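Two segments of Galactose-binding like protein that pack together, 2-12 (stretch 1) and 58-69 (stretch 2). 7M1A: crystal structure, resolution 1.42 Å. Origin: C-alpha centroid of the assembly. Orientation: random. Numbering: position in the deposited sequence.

Stretch 1 (2-12) ELDKTKFREMY
Stretch 2, residues 58-69: FTFDLGVLAKLS

The two stretches meet as a short antiparallel β-ladder, extended at each end by a bridging water and flanked by an apolar cluster around Leu3 and Phe8. Stretch 1 begins extended, makes a 3-10 turn at 5-7 and enters a strand at Arg9; its axis lies 146° from that of strand 58-62, with a closest approach of 4.5 Å. Arg9 and Asp61 form a hydrogen-bonded pair at one end of the ladder (CA-CA 5.0 Å): Arg9 N donates to Asp61 O and Asp61 N to Arg9 O, both at 2.8 Å. Glu10 faces Phe60 in the non-hydrogen-bonded register (CA-CA 4.6 Å), and Met11 N reaches Thr59 O at 3.1 Å. Beyond these bonds, one water donates to Asp4 O and Leu62 O, each at 2.8 Å, while another joins Met11 O (2.7 Å) to Thr59 N (2.9 Å).

Arg9, Met11, Thr59 and Asp61 share one face of the sheet. Selenomethionine Met11 (chi1 m, chi2 t, chi3 p) lays SE 4.0 Å from Asp61 CB. Arg9 (chi1 and chi2 m) turns its end away, and its NH1 bonds Thr6 O and Phe8 O, both at 2.9 Å, securing the turn. Asp61 (t) accepts from Gly63 N at OD1 (2.8 Å), bracing the corner at 63-64. Gly63, at phi/psi 81/-2, suits its place because a CB would lie 2.5 Å from Lys7 O.

Leu3 (m, t) is buried, its CD1 3.9 Å from both Ala66 CB and Leu68 CD2 and 4.0 Å from Leu62 CD1. Leu62 (m, t) starts away from stretch 1, but its end returns, placing CD2 over a face of the Phe8 ring (chi1 m), 4.0 Å from the centroid. Phe8 CA also approaches Asp61 O at 3.2 Å in a CA-H...O contact.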

# COMPACT_ATOMS: atom_id res chain seq x y z
N GLU A 2 -21.02 8.78 6.34
CA GLU A 2 -19.99 8.32 5.45
C GLU A 2 -18.79 7.94 6.32
O GLU A 2 -18.30 8.71 7.17
CB GLU A 2 -19.65 9.43 4.45
CG GLU A 2 -18.54 8.99 3.52
CD GLU A 2 -18.23 9.96 2.40
OE1 GLU A 2 -19.17 10.64 1.91
OE2 GLU A 2 -17.07 9.92 1.99
N LEU A 3 -18.20 6.77 6.05
CA LEU A 3 -17.02 6.40 6.84
C LEU A 3 -15.84 7.29 6.44
O LEU A 3 -15.72 7.71 5.28
CB LEU A 3 -16.66 4.94 6.58
CG LEU A 3 -17.69 3.87 7.01
CD1 LEU A 3 -17.05 2.47 6.99
CD2 LEU A 3 -18.33 4.15 8.39
N ASP A 4 -15.02 7.66 7.42
CA ASP A 4 -13.93 8.61 7.27
C ASP A 4 -12.79 7.97 6.47
O ASP A 4 -12.05 7.10 6.95
CB ASP A 4 -13.45 9.02 8.66
CG ASP A 4 -12.37 10.12 8.59
OD1 ASP A 4 -11.90 10.42 7.50
OD2 ASP A 4 -11.99 10.60 9.73
N LYS A 5 -12.70 8.40 5.20
CA LYS A 5 -11.70 7.84 4.27
C LYS A 5 -10.26 8.16 4.66
O LYS A 5 -9.36 7.43 4.23
CB LYS A 5 -11.95 8.30 2.83
CG LYS A 5 -13.25 7.75 2.27
CD LYS A 5 -13.59 8.35 0.92
CE LYS A 5 -14.77 7.64 0.28
NZ LYS A 5 -15.15 8.26 -1.01
N THR A 6 -10.08 9.18 5.55
CA THR A 6 -8.72 9.47 5.99
C THR A 6 -8.10 8.34 6.78
O THR A 6 -6.87 8.27 6.90
CB THR A 6 -8.59 10.83 6.71
OG1 THR A 6 -9.22 10.66 8.00
CG2 THR A 6 -9.12 12.02 5.92
N LYS A 7 -8.97 7.45 7.32
CA LYS A 7 -8.55 6.33 8.13
C LYS A 7 -8.33 5.05 7.31
O LYS A 7 -7.84 4.03 7.80
CB LYS A 7 -9.57 6.05 9.22
CG LYS A 7 -9.74 7.24 10.16
CD LYS A 7 -10.61 6.92 11.32
CE LYS A 7 -10.80 8.11 12.27
NZ LYS A 7 -9.50 8.77 12.66
N PHE A 8 -8.77 5.05 6.04
CA PHE A 8 -8.65 3.78 5.25
C PHE A 8 -7.16 3.49 4.99
O PHE A 8 -6.34 4.42 4.85
CB PHE A 8 -9.36 3.92 3.88
CG PHE A 8 -10.87 3.95 3.87
CD1 PHE A 8 -11.62 4.17 5.03
CD2 PHE A 8 -11.53 3.74 2.64
CE1 PHE A 8 -13.02 4.19 4.97
CE2 PHE A 8 -12.93 3.78 2.56
CZ PHE A 8 -13.66 4.04 3.71
N ARG A 9 -6.83 2.20 4.90
CA ARG A 9 -5.45 1.83 4.65
C ARG A 9 -5.36 0.68 3.67
O ARG A 9 -6.14 -0.29 3.76
CB ARG A 9 -4.75 1.37 5.94
CG ARG A 9 -4.66 2.48 6.97
CD ARG A 9 -3.62 3.55 6.69
NE ARG A 9 -3.50 4.51 7.73
CZ ARG A 9 -4.13 5.67 7.78
NH1 ARG A 9 -4.98 6.03 6.85
NH2 ARG A 9 -3.93 6.50 8.79
N GLU A 10 -4.43 0.78 2.71
CA GLU A 10 -4.13 -0.33 1.81
C GLU A 10 -3.60 -1.51 2.63
O GLU A 10 -2.95 -1.32 3.66
CB GLU A 10 -3.11 0.18 0.79
CG GLU A 10 -2.65 -0.80 -0.25
CD GLU A 10 -1.43 -1.61 0.04
OE1 GLU A 10 -1.12 -1.75 1.25
OE2 GLU A 10 -0.93 -2.22 -0.89
N MSE A 11 -3.95 -2.73 2.19
CA MSE A 11 -3.32 -3.95 2.67
C MSE A 11 -2.80 -4.73 1.48
O MSE A 11 -3.22 -4.47 0.33
CB MSE A 11 -4.30 -4.75 3.49
CG MSE A 11 -4.74 -4.01 4.73
SE MSE A 11 -5.86 -5.09 5.90
CE MSE A 11 -4.47 -6.26 6.56
N TYR A 12 -2.03 -5.81 1.75
CA TYR A 12 -1.52 -6.58 0.62
C TYR A 12 -1.31 -7.98 1.17
O TYR A 12 -0.38 -8.20 1.98
CB TYR A 12 -0.21 -6.06 0.03
CG TYR A 12 0.10 -6.82 -1.24
CD1 TYR A 12 -0.63 -6.62 -2.44
CD2 TYR A 12 1.05 -7.87 -1.19
CE1 TYR A 12 -0.37 -7.41 -3.56
CE2 TYR A 12 1.31 -8.64 -2.32
CZ TYR A 12 0.57 -8.44 -3.48
OH TYR A 12 0.78 -9.23 -4.55
N PHE A 58 -8.27 -7.53 -4.22
CA PHE A 58 -7.38 -6.68 -3.42
C PHE A 58 -8.12 -6.38 -2.11
O PHE A 58 -9.32 -6.65 -1.94
CB PHE A 58 -6.98 -5.41 -4.21
CG PHE A 58 -8.11 -4.49 -4.53
CD1 PHE A 58 -8.59 -3.55 -3.63
CD2 PHE A 58 -8.79 -4.64 -5.76
CE1 PHE A 58 -9.67 -2.73 -3.91
CE2 PHE A 58 -9.89 -3.83 -6.05
CZ PHE A 58 -10.38 -2.90 -5.13
N THR A 59 -7.33 -5.89 -1.13
CA THR A 59 -7.73 -5.89 0.26
C THR A 59 -7.41 -4.52 0.86
O THR A 59 -6.34 -3.94 0.63
CB THR A 59 -6.92 -6.95 1.00
OG1 THR A 59 -7.02 -8.23 0.35
CG2 THR A 59 -7.36 -7.12 2.43
N PHE A 60 -8.25 -4.05 1.81
CA PHE A 60 -7.98 -2.80 2.52
C PHE A 60 -8.68 -2.80 3.87
O PHE A 60 -9.46 -3.68 4.17
CB PHE A 60 -8.29 -1.56 1.69
CG PHE A 60 -9.71 -1.43 1.22
CD1 PHE A 60 -10.14 -2.11 0.09
CD2 PHE A 60 -10.65 -0.63 1.88
CE1 PHE A 60 -11.43 -1.92 -0.44
CE2 PHE A 60 -11.97 -0.48 1.38
CZ PHE A 60 -12.34 -1.10 0.23
N ASP A 61 -8.34 -1.82 4.70
CA ASP A 61 -8.76 -1.68 6.09
C ASP A 61 -9.55 -0.39 6.12
O ASP A 61 -9.04 0.69 5.73
CB ASP A 61 -7.49 -1.62 6.91
CG ASP A 61 -7.61 -1.50 8.40
OD1 ASP A 61 -8.70 -1.25 8.94
OD2 ASP A 61 -6.56 -1.76 9.07
N LEU A 62 -10.76 -0.42 6.69
CA LEU A 62 -11.59 0.78 6.87
C LEU A 62 -11.10 1.64 8.04
O LEU A 62 -11.51 2.80 8.15
CB LEU A 62 -13.09 0.43 7.11
CG LEU A 62 -13.77 -0.39 6.00
CD1 LEU A 62 -15.10 -0.94 6.47
CD2 LEU A 62 -13.94 0.47 4.74
N GLY A 63 -10.24 1.07 8.92
CA GLY A 63 -9.75 1.88 10.02
C GLY A 63 -10.73 1.97 11.19
O GLY A 63 -10.40 2.58 12.19
N VAL A 64 -11.92 1.38 11.06
CA VAL A 64 -12.93 1.37 12.10
C VAL A 64 -13.69 0.05 11.93
O VAL A 64 -13.71 -0.51 10.84
CB VAL A 64 -13.90 2.57 11.92
CG1 VAL A 64 -13.21 3.90 12.18
CG2 VAL A 64 -14.62 2.51 10.56
N LEU A 65 -14.35 -0.40 13.00
CA LEU A 65 -15.31 -1.48 12.95
C LEU A 65 -16.68 -0.87 12.72
O LEU A 65 -17.14 -0.04 13.54
CB LEU A 65 -15.27 -2.28 14.28
CG LEU A 65 -16.24 -3.50 14.37
CD1 LEU A 65 -15.91 -4.62 13.37
CD2 LEU A 65 -16.23 -4.09 15.80
N ALA A 66 -17.31 -1.28 11.59
CA ALA A 66 -18.50 -0.55 11.22
C ALA A 66 -19.65 -1.50 10.99
O ALA A 66 -19.48 -2.56 10.33
CB ALA A 66 -18.29 0.13 9.87
N LYS A 67 -20.82 -0.96 11.36
CA LYS A 67 -22.04 -1.65 10.80
C LYS A 67 -22.37 -0.99 9.45
O LYS A 67 -22.74 0.21 9.44
CB LYS A 67 -23.26 -1.54 11.74
CG LYS A 67 -24.47 -2.30 11.22
CD LYS A 67 -24.44 -3.76 11.39
CE LYS A 67 -25.79 -4.39 11.19
NZ LYS A 67 -25.68 -5.86 11.33
N LEU A 68 -22.12 -1.69 8.33
CA LEU A 68 -22.21 -1.02 7.06
C LEU A 68 -23.69 -0.86 6.68
O LEU A 68 -24.51 -1.77 6.81
CB LEU A 68 -21.53 -1.84 5.96
CG LEU A 68 -20.02 -1.95 6.14
CD1 LEU A 68 -19.43 -2.82 5.02
CD2 LEU A 68 -19.41 -0.56 6.15
N SER A 69 -23.98 0.26 5.99
CA SER A 69 -25.32 0.55 5.47
C SER A 69 -25.36 0.66 3.94
O SER A 69 -26.29 0.13 3.31
CB SER A 69 -25.83 1.78 6.10
OG SER A 69 -25.00 2.90 5.80
O HOH W 1 -13.15 5.05 8.54
O HOH W 2 -4.44 -5.86 -1.68